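Local coordinates for pyocin S8 (Pseudomonas aeruginosa, PDB 6W0V), which probably kills rival bacteria by cutting their DNA through an H-N-H nuclease domain, the part present in this chain, here bound to its cognate immunity protein, at residues K43-F48 and Y94-V99; A55-P60 and K72-G77; S79-K84 and G90-A95. The protein carries 1 engineered substitution. All coordinates share one frame; numbering follows the deposited sequence.

Interaction 1. Residues K43-F48 and Y94-V99; sequences KSWRDF and YAIHHV. Engineered in segment 94-99: A95 (natural residue Glu).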
ATOM      1  N   LYS A  43       2.443 -19.181   7.683  1.00 14.91           N
ATOM      2  CA  LYS A  43       3.613 -19.442   8.545  1.00 17.02           C
ATOM      3  C   LYS A  43       3.727 -18.322   9.564  1.00 16.29           C
ATOM      4  O   LYS A  43       4.457 -18.471  10.527  1.00 18.35           O
ATOM      5  CB  LYS A  43       4.870 -19.549   7.688  1.00 17.40           C
ATOM      6  CG  LYS A  43       4.837 -20.692   6.691  1.00 18.87           C
ATOM      7  CD  LYS A  43       4.404 -21.994   7.294  1.00 19.96           C
ATOM      8  CE  LYS A  43       5.244 -22.384   8.488  1.00 21.87           C
ATOM      9  NZ  LYS A  43       6.667 -22.589   8.128  1.00 23.07           N
ATOM     10  N   SER A  44       3.070 -17.206   9.285  1.00 14.46           N
ATOM     11  CA  SER A  44       3.210 -15.968  10.068  1.00 15.37           C
ATOM     12  C   SER A  44       2.145 -14.999   9.608  1.00 13.79           C
ATOM     13  O   SER A  44       1.523 -15.220   8.545  1.00 13.71           O
ATOM     14  CB  SER A  44       4.555 -15.358   9.886  1.00 14.44           C
ATOM     15  OG  SER A  44       4.673 -14.882   8.560  1.00 15.61           O
ATOM     16  N   TRP A  45       1.995 -13.932  10.363  1.00 14.68           N
ATOM     17  CA  TRP A  45       1.099 -12.843   9.948  1.00 15.52           C
ATOM     18  C   TRP A  45       1.598 -12.293   8.613  1.00 14.59           C
ATOM     19  O   TRP A  45       0.787 -12.099   7.705  1.00 14.98           O
ATOM     20  CB  TRP A  45       1.035 -11.752  11.003  1.00 16.34           C
ATOM     21  CG  TRP A  45       0.128 -10.692  10.487  1.00 16.15           C
ATOM     22  CD1 TRP A  45       0.446  -9.430  10.086  1.00 18.55           C
ATOM     23  CD2 TRP A  45      -1.255 -10.883  10.179  1.00 15.73           C
ATOM     24  NE1 TRP A  45      -0.670  -8.805   9.606  1.00 20.61           N
ATOM     25  CE2 TRP A  45      -1.729  -9.666   9.658  1.00 17.11           C
ATOM     26  CE3 TRP A  45      -2.149 -11.945  10.350  1.00 16.68           C
ATOM     27  CZ2 TRP A  45      -3.056  -9.489   9.280  1.00 18.88           C
ATOM     28  CZ3 TRP A  45      -3.460 -11.770   9.969  1.00 17.83           C
ATOM     29  CH2 TRP A  45      -3.905 -10.556   9.445  1.00 19.15           C
ATOM     30  N   ARG A  46       2.901 -12.080   8.503  1.00 14.08           N
ATOM     31  CA  ARG A  46       3.487 -11.594   7.241  1.00 13.33           C
ATOM     32  C   ARG A  46       3.033 -12.493   6.098  1.00 13.23           C
ATOM     33  O   ARG A  46       2.587 -11.994   5.077  1.00 14.62           O
ATOM     34  CB  ARG A  46       5.002 -11.607   7.322  1.00 14.16           C
ATOM     35  CG  ARG A  46       5.625 -11.338   5.970  1.00 14.47           C
ATOM     36  CD  ARG A  46       7.110 -11.381   6.096  1.00 15.06           C
ATOM     37  NE  ARG A  46       7.652 -11.052   4.804  1.00 15.19           N
ATOM     38  CZ  ARG A  46       8.930 -10.829   4.572  1.00 17.02           C
ATOM     39  NH1 ARG A  46       9.810 -10.910   5.552  1.00 18.51           N
ATOM     40  NH2 ARG A  46       9.317 -10.512   3.352  1.00 19.24           N
ATOM     41  N   ASP A  47       3.133 -13.800   6.271  1.00 13.15           N
ATOM     42  CA  ASP A  47       2.789 -14.742   5.186  1.00 12.96           C
ATOM     43  C   ASP A  47       1.326 -14.533   4.806  1.00 12.15           C
ATOM     44  O   ASP A  47       0.977 -14.384   3.637  1.00 13.90           O
ATOM     45  CB  ASP A  47       3.045 -16.158   5.662  1.00 12.97           C
ATOM     46  CG  ASP A  47       2.731 -17.210   4.637  1.00 13.99           C
ATOM     47  OD1 ASP A  47       2.673 -16.883   3.452  1.00 14.54           O
ATOM     48  OD2 ASP A  47       2.563 -18.342   5.046  1.00 14.02           O
ATOM     49  N   PHE A  48       0.466 -14.441   5.801  1.00 12.79           N
ATOM     50  CA  PHE A  48      -0.966 -14.233   5.550  1.00 12.93           C
ATOM     51  C   PHE A  48      -1.154 -12.896   4.849  1.00 12.29           C
ATOM     52  O   PHE A  48      -1.890 -12.823   3.879  1.00 13.14           O
ATOM     53  CB  PHE A  48      -1.732 -14.238   6.863  1.00 13.88           C
ATOM     54  CG  PHE A  48      -3.193 -13.966   6.666  1.00 13.81           C
ATOM     55  CD1 PHE A  48      -4.077 -14.996   6.406  1.00 14.86           C
ATOM     56  CD2 PHE A  48      -3.677 -12.675   6.720  1.00 14.13           C
ATOM     57  CE1 PHE A  48      -5.422 -14.738   6.204  1.00 15.42           C
ATOM     58  CE2 PHE A  48      -5.020 -12.419   6.517  1.00 15.51           C
ATOM     59  CZ  PHE A  48      -5.895 -13.453   6.283  1.00 15.55           C
ATOM     60  N   TYR A  94      -2.548   0.244   3.992  1.00 14.99           N
ATOM     61  CA  TYR A  94      -3.805  -0.395   4.417  1.00 14.51           C
ATOM     62  C   TYR A  94      -3.460  -1.428   5.473  1.00 15.93           C
ATOM     63  O   TYR A  94      -2.556  -2.233   5.268  1.00 15.93           O
ATOM     64  CB  TYR A  94      -4.533  -0.992   3.229  1.00 15.64           C
ATOM     65  CG  TYR A  94      -5.245   0.077   2.466  1.00 16.17           C
ATOM     66  CD1 TYR A  94      -6.390   0.655   2.978  1.00 16.18           C
ATOM     67  CD2 TYR A  94      -4.719   0.575   1.290  1.00 16.08           C
ATOM     68  CE1 TYR A  94      -7.047   1.661   2.301  1.00 16.84           C
ATOM     69  CE2 TYR A  94      -5.367   1.574   0.597  1.00 16.73           C
ATOM     70  CZ  TYR A  94      -6.529   2.119   1.106  1.00 17.51           C
ATOM     71  OH  TYR A  94      -7.177   3.106   0.441  1.00 19.33           O
ATOM     72  N   ALA A  95      -4.128  -1.307   6.605  1.00 16.14           N
ATOM     73  CA  ALA A  95      -3.911  -2.179   7.767  1.00 16.39           C
ATOM     74  C   ALA A  95      -4.957  -3.279   7.705  1.00 16.08           C
ATOM     75  O   ALA A  95      -6.104  -3.003   7.361  1.00 17.19           O
ATOM     76  CB  ALA A  95      -4.002  -1.383   9.031  1.00 19.33           C
ATOM     77  N   ILE A  96      -4.532  -4.502   7.955  1.00 14.69           N
ATOM     78  CA  ILE A  96      -5.487  -5.599   8.218  1.00 14.84           C
ATOM     79  C   ILE A  96      -5.656  -5.639   9.727  1.00 16.40           C
ATOM     80  O   ILE A  96      -4.683  -5.960  10.406  1.00 19.28           O
ATOM     81  CB  ILE A  96      -4.972  -6.915   7.638  1.00 15.76           C
ATOM     82  CG1 ILE A  96      -4.705  -6.796   6.139  1.00 16.30           C
ATOM     83  CG2 ILE A  96      -5.948  -8.026   7.966  1.00 17.21           C
ATOM     84  CD1 ILE A  96      -3.924  -7.945   5.575  1.00 17.28           C
ATOM     85  N   HIS A  97      -6.823  -5.225  10.198  1.00 16.21           N
ATOM     86  CA  HIS A  97      -7.117  -5.041  11.633  1.00 17.87           C
ATOM     87  C   HIS A  97      -7.802  -6.297  12.142  1.00 17.41           C
ATOM     88  O   HIS A  97      -8.703  -6.800  11.466  1.00 16.93           O
ATOM     89  CB  HIS A  97      -7.997  -3.817  11.845  1.00 20.71           C
ATOM     90  CG  HIS A  97      -8.431  -3.676  13.256  1.00 21.94           C
ATOM     91  ND1 HIS A  97      -7.526  -3.457  14.275  1.00 23.01           N
ATOM     92  CD2 HIS A  97      -9.655  -3.732  13.820  1.00 23.72           C
ATOM     93  CE1 HIS A  97      -8.182  -3.368  15.413  1.00 23.43           C
ATOM     94  NE2 HIS A  97      -9.485  -3.539  15.159  1.00 25.86           N
ATOM     95  N   HIS A  98      -7.362  -6.774  13.294  1.00 18.44           N
ATOM     96  CA  HIS A  98      -8.042  -7.854  14.042  1.00 18.98           C
ATOM     97  C   HIS A  98      -9.130  -7.218  14.893  1.00 21.42           C
ATOM     98  O   HIS A  98      -8.778  -6.492  15.834  1.00 23.08           O
ATOM     99  CB  HIS A  98      -7.026  -8.620  14.858  1.00 19.78           C
ATOM    100  CG  HIS A  98      -6.170  -9.443  13.976  1.00 18.12           C
ATOM    101  ND1 HIS A  98      -4.970  -8.990  13.493  1.00 19.77           N
ATOM    102  CD2 HIS A  98      -6.366 -10.672  13.458  1.00 19.28           C
ATOM    103  CE1 HIS A  98      -4.436  -9.930  12.741  1.00 19.83           C
ATOM    104  NE2 HIS A  98      -5.269 -10.975  12.715  1.00 18.72           N
ATOM    105  N   VAL A  99     -10.387  -7.444  14.523  1.00 22.25           N
ATOM    106  CA  VAL A  99     -11.564  -6.787  15.157  1.00 24.18           C
ATOM    107  C   VAL A  99     -11.555  -7.153  16.637  1.00 25.14           C
ATOM    108  O   VAL A  99     -11.614  -6.244  17.484  1.00 27.09           O
ATOM    109  CB  VAL A  99     -12.882  -7.193  14.479  1.00 24.91           C
ATOM    110  CG1 VAL A  99     -14.085  -6.649  15.232  1.00 27.59           C
ATOM    111  CG2 VAL A  99     -12.905  -6.737  13.034  1.00 23.32           C
TER

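Interaction 2. Residues A55-P60 and K72-G77; sequences AVANDP and KGMRDG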
ATOM      1  N   ALA A  55      -3.542 -12.055  -3.281  1.00 14.38           N
ATOM      2  CA  ALA A  55      -4.879 -12.481  -3.720  1.00 15.44           C
ATOM      3  C   ALA A  55      -5.634 -11.255  -4.221  1.00 15.07           C
ATOM      4  O   ALA A  55      -6.312 -11.358  -5.233  1.00 16.66           O
ATOM      5  CB  ALA A  55      -5.589 -13.166  -2.591  1.00 15.90           C
ATOM      6  N   VAL A  56      -5.513 -10.136  -3.512  1.00 14.48           N
ATOM      7  CA  VAL A  56      -6.200  -8.882  -3.909  1.00 14.93           C
ATOM      8  C   VAL A  56      -5.667  -8.501  -5.285  1.00 15.22           C
ATOM      9  O   VAL A  56      -6.478  -8.248  -6.185  1.00 16.85           O
ATOM     10  CB  VAL A  56      -5.986  -7.760  -2.884  1.00 15.31           C
ATOM     11  CG1 VAL A  56      -6.499  -6.435  -3.413  1.00 16.53           C
ATOM     12  CG2 VAL A  56      -6.635  -8.088  -1.557  1.00 15.41           C
ATOM     13  N   ALA A  57      -4.348  -8.488  -5.443  1.00 14.64           N
ATOM     14  CA  ALA A  57      -3.716  -8.084  -6.721  1.00 15.83           C
ATOM     15  C   ALA A  57      -4.155  -9.050  -7.817  1.00 16.95           C
ATOM     16  O   ALA A  57      -4.212  -8.651  -8.966  1.00 18.05           O
ATOM     17  CB  ALA A  57      -2.225  -8.063  -6.596  1.00 16.89           C
ATOM     18  N   ASN A  58      -4.449 -10.291  -7.459  1.00 18.58           N
ATOM     19  CA  ASN A  58      -4.810 -11.351  -8.423  1.00 19.79           C
ATOM     20  C   ASN A  58      -6.310 -11.340  -8.710  1.00 20.01           C
ATOM     21  O   ASN A  58      -6.757 -12.197  -9.492  1.00 22.61           O
ATOM     22  CB  ASN A  58      -4.407 -12.724  -7.905  1.00 21.05           C
ATOM     23  CG  ASN A  58      -4.331 -13.737  -9.021  1.00 23.66           C
ATOM     24  OD1 ASN A  58      -4.674 -14.899  -8.839  1.00 27.05           O
ATOM     25  ND2 ASN A  58      -3.907 -13.293 -10.189  1.00 24.15           N
ATOM     26  N   ASP A  59      -7.052 -10.432  -8.076  1.00 18.80           N
ATOM     27  CA  ASP A  59      -8.511 -10.292  -8.276  1.00 20.94           C
ATOM     28  C   ASP A  59      -8.735  -9.072  -9.151  1.00 20.74           C
ATOM     29  O   ASP A  59      -8.624  -7.943  -8.682  1.00 20.64           O
ATOM     30  CB  ASP A  59      -9.284 -10.162  -6.967  1.00 22.04           C
ATOM     31  CG  ASP A  59     -10.772 -10.247  -7.224  1.00 24.58           C
ATOM     32  OD1 ASP A  59     -11.306  -9.361  -7.906  1.00 27.57           O
ATOM     33  OD2 ASP A  59     -11.358 -11.241  -6.829  1.00 28.10           O
ATOM     34  N   PRO A  60      -9.044  -9.265 -10.445  1.00 22.67           N
ATOM     35  CA  PRO A  60      -9.214  -8.130 -11.347  1.00 23.21           C
ATOM     36  C   PRO A  60     -10.142  -7.038 -10.800  1.00 24.02           C
ATOM     37  O   PRO A  60      -9.823  -5.868 -10.934  1.00 25.70           O
ATOM     38  CB  PRO A  60      -9.826  -8.776 -12.596  1.00 26.37           C
ATOM     39  CG  PRO A  60      -9.254 -10.173 -12.588  1.00 26.85           C
ATOM     40  CD  PRO A  60      -9.194 -10.558 -11.124  1.00 25.49           C
ATOM     41  N   LYS A  72       1.553  -3.426  -8.058  1.00 15.41           N
ATOM     42  CA  LYS A  72       2.860  -4.093  -8.184  1.00 15.13           C
ATOM     43  C   LYS A  72       3.277  -4.594  -6.809  1.00 15.30           C
ATOM     44  O   LYS A  72       3.657  -5.759  -6.688  1.00 15.22           O
ATOM     45  CB  LYS A  72       3.926  -3.131  -8.695  1.00 16.76           C
ATOM     46  CG  LYS A  72       5.310  -3.748  -8.794  1.00 20.73           C
ATOM     47  CD  LYS A  72       5.406  -4.787  -9.867  1.00 22.91           C
ATOM     48  CE  LYS A  72       6.778  -5.419  -9.943  1.00 26.86           C
ATOM     49  NZ  LYS A  72       6.857  -6.416 -11.036  1.00 29.77           N
ATOM     50  N   GLY A  73       3.192  -3.724  -5.814  1.00 14.07           N
ATOM     51  CA  GLY A  73       3.565  -4.101  -4.442  1.00 13.07           C
ATOM     52  C   GLY A  73       2.702  -5.243  -3.978  1.00 13.52           C
ATOM     53  O   GLY A  73       3.236  -6.183  -3.380  1.00 13.73           O
ATOM     54  N   MET A  74       1.410  -5.160  -4.251  1.00 12.45           N
ATOM     55  CA  MET A  74       0.468  -6.206  -3.799  1.00 13.26           C
ATOM     56  C   MET A  74       0.821  -7.535  -4.451  1.00 13.33           C
ATOM     57  O   MET A  74       0.710  -8.547  -3.795  1.00 14.34           O
ATOM     58  CB  MET A  74      -0.966  -5.818  -4.119  1.00 14.68           C
ATOM     59  CG  MET A  74      -1.452  -4.741  -3.217  1.00 16.47           C
ATOM     60  SD  MET A  74      -3.260  -4.660  -3.119  1.00 23.47           S
ATOM     61  CE  MET A  74      -3.748  -5.189  -4.761  1.00 25.75           C
ATOM     62  N   ARG A  75       1.282  -7.550  -5.689  1.00 14.24           N
ATOM     63  CA  ARG A  75       1.680  -8.814  -6.345  1.00 14.42           C
ATOM     64  C   ARG A  75       2.890  -9.404  -5.619  1.00 14.27           C
ATOM     65  O   ARG A  75       3.087 -10.620  -5.715  1.00 15.59           O
ATOM     66  CB  ARG A  75       1.953  -8.583  -7.826  1.00 15.24           C
ATOM     67  CG  ARG A  75       0.674  -8.378  -8.614  1.00 16.63           C
ATOM     68  CD  ARG A  75       0.930  -8.427 -10.102  1.00 18.28           C
ATOM     69  NE  ARG A  75       1.774  -7.338 -10.581  1.00 19.13           N
ATOM     70  CZ  ARG A  75       1.345  -6.112 -10.864  1.00 20.04           C
ATOM     71  NH1 ARG A  75       2.200  -5.216 -11.324  1.00 21.30           N
ATOM     72  NH2 ARG A  75       0.077  -5.780 -10.694  1.00 21.19           N
ATOM     73  N   ASP A  76       3.636  -8.570  -4.901  1.00 14.66           N
ATOM     74  CA  ASP A  76       4.791  -8.989  -4.070  1.00 15.51           C
ATOM     75  C   ASP A  76       4.323  -9.261  -2.647  1.00 13.96           C
ATOM     76  O   ASP A  76       5.181  -9.562  -1.810  1.00 16.56           O
ATOM     77  CB  ASP A  76       5.871  -7.911  -4.014  1.00 17.20           C
ATOM     78  CG  ASP A  76       6.592  -7.691  -5.320  1.00 19.56           C
ATOM     79  OD1 ASP A  76       6.560  -8.605  -6.163  1.00 21.63           O
ATOM     80  OD2 ASP A  76       7.164  -6.596  -5.473  1.00 25.04           O
ATOM     81  N   GLY A  77       3.026  -9.120  -2.396  1.00 12.65           N
ATOM     82  CA  GLY A  77       2.435  -9.346  -1.067  1.00 12.79           C
ATOM     83  C   GLY A  77       2.596  -8.139  -0.176  1.00 13.37           C
ATOM     84  O   GLY A  77       2.389  -8.254   1.019  1.00 13.52           O
TER
HETATM   85  O   HOH W   1      -2.343  -7.203 -10.311  1.00 24.24           O

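Interaction 3. Residues S79-K84 and G90-A95; sequences SPFTPK and GRDKYA. Engineered in segment 90-95: A95 (natural residue Glu).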
ATOM      1  N   SER A  79       1.607  -4.535   1.404  1.00 12.48           N
ATOM      2  CA  SER A  79       0.398  -3.760   1.733  1.00 13.17           C
ATOM      3  C   SER A  79       0.407  -2.519   0.871  1.00 12.49           C
ATOM      4  O   SER A  79       1.410  -1.828   0.802  1.00 13.51           O
ATOM      5  CB  SER A  79       0.359  -3.408   3.162  1.00 13.79           C
ATOM      6  OG  SER A  79       0.488  -4.584   3.933  1.00 14.23           O
ATOM      7  N   PRO A  80      -0.705  -2.235   0.189  1.00 12.68           N
ATOM      8  CA  PRO A  80      -0.789  -1.011  -0.585  1.00 12.80           C
ATOM      9  C   PRO A  80      -0.757   0.190   0.358  1.00 13.00           C
ATOM     10  O   PRO A  80      -1.279   0.178   1.449  1.00 13.99           O
ATOM     11  CB  PRO A  80      -2.111  -1.106  -1.334  1.00 14.11           C
ATOM     12  CG  PRO A  80      -2.935  -2.064  -0.511  1.00 14.14           C
ATOM     13  CD  PRO A  80      -1.945  -3.008   0.137  1.00 13.74           C
ATOM     14  N   PHE A  81      -0.128   1.248  -0.110  1.00 13.16           N
ATOM     15  CA  PHE A  81      -0.195   2.550   0.559  1.00 13.59           C
ATOM     16  C   PHE A  81      -1.611   3.067   0.455  1.00 13.13           C
ATOM     17  O   PHE A  81      -2.259   2.905  -0.594  1.00 14.65           O
ATOM     18  CB  PHE A  81       0.738   3.525  -0.134  1.00 13.65           C
ATOM     19  CG  PHE A  81       2.172   3.303   0.224  1.00 13.69           C
ATOM     20  CD1 PHE A  81       2.901   2.296  -0.375  1.00 14.04           C
ATOM     21  CD2 PHE A  81       2.775   4.076   1.199  1.00 15.29           C
ATOM     22  CE1 PHE A  81       4.223   2.087  -0.025  1.00 15.10           C
ATOM     23  CE2 PHE A  81       4.096   3.862   1.547  1.00 15.37           C
ATOM     24  CZ  PHE A  81       4.813   2.862   0.940  1.00 14.83           C
ATOM     25  N   THR A  82      -2.051   3.715   1.514  1.00 14.29           N
ATOM     26  CA  THR A  82      -3.311   4.468   1.498  1.00 15.51           C
ATOM     27  C   THR A  82      -2.998   5.819   0.900  1.00 14.25           C
ATOM     28  O   THR A  82      -1.837   6.233   0.856  1.00 13.84           O
ATOM     29  CB  THR A  82      -3.902   4.653   2.893  1.00 16.65           C
ATOM     30  OG1 THR A  82      -3.112   5.577   3.626  1.00 15.64           O
ATOM     31  CG2 THR A  82      -3.956   3.357   3.659  1.00 16.29           C
ATOM     32  N   PRO A  83      -4.036   6.560   0.491  1.00 15.82           N
ATOM     33  CA  PRO A  83      -3.842   7.968   0.195  1.00 16.09           C
ATOM     34  C   PRO A  83      -3.201   8.598   1.429  1.00 15.07           C
ATOM     35  O   PRO A  83      -3.443   8.179   2.552  1.00 16.18           O
ATOM     36  CB  PRO A  83      -5.246   8.500  -0.076  1.00 18.51           C
ATOM     37  CG  PRO A  83      -6.008   7.270  -0.504  1.00 18.66           C
ATOM     38  CD  PRO A  83      -5.429   6.130   0.311  1.00 16.98           C
ATOM     39  N   LYS A  84      -2.389   9.608   1.190  1.00 16.28           N
ATOM     40  CA  LYS A  84      -1.669  10.318   2.260  1.00 16.58           C
ATOM     41  C   LYS A  84      -2.648  10.751   3.350  1.00 17.56           C
ATOM     42  O   LYS A  84      -2.289  10.642   4.523  1.00 18.31           O
ATOM     43  CB  LYS A  84      -0.959  11.527   1.667  1.00 17.47           C
ATOM     44  CG  LYS A  84      -0.254  12.366   2.706  1.00 18.82           C
ATOM     45  CD  LYS A  84       0.549  13.462   2.118  1.00 20.16           C
ATOM     46  CE  LYS A  84       1.097  14.357   3.197  1.00 24.48           C
ATOM     47  NZ  LYS A  84       2.266  15.101   2.692  1.00 27.50           N
ATOM     48  N   GLY A  90       4.011   7.252  10.541  1.00 30.23           N
ATOM     49  CA  GLY A  90       4.772   6.084  10.066  1.00 31.90           C
ATOM     50  C   GLY A  90       3.872   5.073   9.389  1.00 28.75           C
ATOM     51  O   GLY A  90       4.369   4.351   8.505  1.00 32.20           O
ATOM     52  N   ARG A  91       2.596   5.018   9.780  1.00 24.37           N
ATOM     53  CA  ARG A  91       1.637   4.016   9.251  1.00 23.16           C
ATOM     54  C   ARG A  91       1.000   4.581   7.984  1.00 18.18           C
ATOM     55  O   ARG A  91       0.229   5.540   8.072  1.00 20.99           O
ATOM     56  CB  ARG A  91       0.614   3.620  10.316  1.00 26.16           C
ATOM     57  CG  ARG A  91       1.230   2.923  11.524  1.00 31.17           C
ATOM     58  CD  ARG A  91       1.988   1.649  11.184  1.00 35.06           C
ATOM     59  NE  ARG A  91       1.136   0.467  11.136  1.00 40.72           N
ATOM     60  CZ  ARG A  91       0.659  -0.172  12.204  1.00 43.12           C
ATOM     61  NH1 ARG A  91       0.932   0.258  13.425  1.00 47.85           N
ATOM     62  NH2 ARG A  91      -0.104  -1.239  12.042  1.00 44.23           N
ATOM     63  N   ASP A  92       1.329   3.993   6.844  1.00 15.26           N
ATOM     64  CA  ASP A  92       0.904   4.544   5.538  1.00 14.84           C
ATOM     65  C   ASP A  92       0.304   3.463   4.648  1.00 15.64           C
ATOM     66  O   ASP A  92      -0.069   3.772   3.515  1.00 16.19           O
ATOM     67  CB  ASP A  92       2.097   5.191   4.842  1.00 16.41           C
ATOM     68  CG  ASP A  92       3.330   4.309   4.815  1.00 18.40           C
ATOM     69  OD1 ASP A  92       3.183   3.096   5.030  1.00 17.68           O
ATOM     70  OD2 ASP A  92       4.422   4.850   4.591  1.00 21.54           O
ATOM     71  N   LYS A  93       0.193   2.239   5.154  1.00 15.25           N
ATOM     72  CA  LYS A  93      -0.327   1.093   4.386  1.00 16.44           C
ATOM     73  C   LYS A  93      -1.733   0.792   4.868  1.00 14.67           C
ATOM     74  O   LYS A  93      -2.019   1.007   6.059  1.00 15.50           O
ATOM     75  CB  LYS A  93       0.457  -0.189   4.648  1.00 19.10           C
ATOM     76  CG  LYS A  93       1.957  -0.064   4.602  1.00 19.31           C
ATOM     77  CD  LYS A  93       2.405   0.451   3.274  1.00 18.78           C
ATOM     78  CE  LYS A  93       3.897   0.297   3.113  1.00 19.99           C
ATOM     79  NZ  LYS A  93       4.631   0.984   4.201  1.00 20.03           N
ATOM     80  N   TYR A  94      -2.548   0.244   3.992  1.00 14.99           N
ATOM     81  CA  TYR A  94      -3.805  -0.395   4.417  1.00 14.51           C
ATOM     82  C   TYR A  94      -3.460  -1.428   5.473  1.00 15.93           C
ATOM     83  O   TYR A  94      -2.556  -2.233   5.268  1.00 15.93           O
ATOM     84  CB  TYR A  94      -4.533  -0.992   3.229  1.00 15.64           C
ATOM     85  CG  TYR A  94      -5.245   0.077   2.466  1.00 16.17           C
ATOM     86  CD1 TYR A  94      -6.390   0.655   2.978  1.00 16.18           C
ATOM     87  CD2 TYR A  94      -4.719   0.575   1.290  1.00 16.08           C
ATOM     88  CE1 TYR A  94      -7.047   1.661   2.301  1.00 16.84           C
ATOM     89  CE2 TYR A  94      -5.367   1.574   0.597  1.00 16.73           C
ATOM     90  CZ  TYR A  94      -6.529   2.119   1.106  1.00 17.51           C
ATOM     91  OH  TYR A  94      -7.177   3.106   0.441  1.00 19.33           O
ATOM     92  N   ALA A  95      -4.128  -1.307   6.605  1.00 16.14           N
ATOM     93  CA  ALA A  95      -3.911  -2.179   7.767  1.00 16.39           C
ATOM     94  C   ALA A  95      -4.957  -3.279   7.705  1.00 16.08           C
ATOM     95  O   ALA A  95      -6.104  -3.003   7.361  1.00 17.19           O
ATOM     96  CB  ALA A  95      -4.002  -1.383   9.031  1.00 19.33           C
TER
HETATM   97  O   HOH W   2      -1.729  -4.805   5.347  1.00 15.50           O

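Interaction 1. Residues K43-F48 and Y94-V99
W45 throws its indole out opposite its backbone N (chi1 179°), while H98 sets CG opposite its carbonyl carbon (chi1 -72°), and the two rings approach from opposite directions. CE1 of H98 leads over one face of the indole, nearer the rim than the centre and 3.4 Å from CH2 of W45. CZ3 of W45 lies near the imidazole plane, at its edge, 3.4 Å from NE2 of H98. The planes are inclined at 59°, an oblique pairing rather than a stack. I96 takes a different part of the same indole: its CB and CG2 lie at the edge, near the ring plane, with CG2 of I96 3.5 Å from CZ2 of W45. I96 and H98 are two apart on strand 95-98, so both can reach the indole; that strand pairs antiparallel with strand 114-117, which leads on to helix 119-122, the beta-beta-alpha arrangement expected of a His-Me finger nuclease. H97, between them, points away and meets H122 of that helix. The imidazole of H98 has its rotation fixed by a hydrogen bond from NE2 to the carbonyl of V108. At the start of the helix carrying W45, S44 is the N-cap, its OG accepting from D47 N at 3.0 Å. The carboxylate of D47 receives K43 N, 2.8 Å from OD2 of D47 and on the anti lone pair, while W45 N donates to D1.

Interaction 2. Residues A55-P60 and K72-G77
A57 and M74 face each other where the C-terminal turns of helices 45-57 and 68-75 pack together, the second helix ending in a Schellman motif at G77. Their backbones come close, with the CA atoms of A57 and M74 5.4 Å apart, because the alanine has so little side chain. CB of A57 rests 3.6 Å from CB of M74 and also meets CG of R75, at 3.5 Å. M74 then reaches across to the neighbouring helix, and a twist at its last torsion (chi3 -32°) turns the methyl in against V56. There CE of M74 is only 3.3 Å from CG1 of V56, tighter than usual carbon-carbon contact, and it also lies against the backbone N of A57. Around this core, F66 touches both V56 and M74, I33 and L62 cover V56, and V63 covers M74. At the outer side a water links the helix ends, donating to O of A57 and accepting from NH2 of R75. The guanidinium of R75 folds back so that one face lies over CA of K72, with the water in plane at its edge. Further out, D59 N-caps helix 60-63 through weak bonds, and the carboxylate of D76 binds S23 and F24 of the immunity protein. G77, with its positive phi, closes the last turn: its N lies 2.8 Å from O of M74.

Interaction 3. Residues S79-K84 and G90-A95
Two backbone hydrogen bonds join these loop segments, Y94 N to P80 O and T82 N to D92 O, each 2.8 Å long. They flank F81 and K93, a non-hydrogen-bonded antiparallel pair that forms a single beta bridge. Aromatic contacts cover both sides of it. CG2 of T82 sits 3.5 Å from the centroid of the Y94 ring, almost on its normal, while P80 and P83 cross that side chain at about a right angle. K93, bent at chi2 (-58°) and at chi4, lays CE over one face of the F81 ring, 3.8 Å from its centroid, and its NZ makes an off-centre cation-pi contact. Charge supplies a further group: NZ of K93 forms a salt bridge with OD1 of D92, 2.7 Å away, on the syn side but tilted out of the carboxylate plane, and a second with D31 of the immunity protein. Polar contacts run through a water that donates to both S79 OG and Y94 O, and S79 OG also bonds to E27 of the immunity protein. With Y52 of the immunity protein bonded to O of F81, the bridged loop forms part of the inhibitor-binding surface, consistent with the exosite of colicin-type DNases.

The three contacts are about equally spaced, their centres 14 to 15 Å apart. Helix 45-57 serves interaction 1 with its first turn and interaction 2 with its last; these two do not touch, their nearest atoms being about 6 Å apart. Interactions 2 and 3 do meet, SD of M74 lying 3.7 Å from CG of P80. Interactions 1 and 3 share Y94 and A95, where the bridged loop runs into strand 95-98. A95 is engineered from the natural glutamate, and the H-N-H motif requires a glutamate for DNase activity, so this junction probably belongs to the active site. Interactions 2 and 3 both carry residues bonded to the immunity protein.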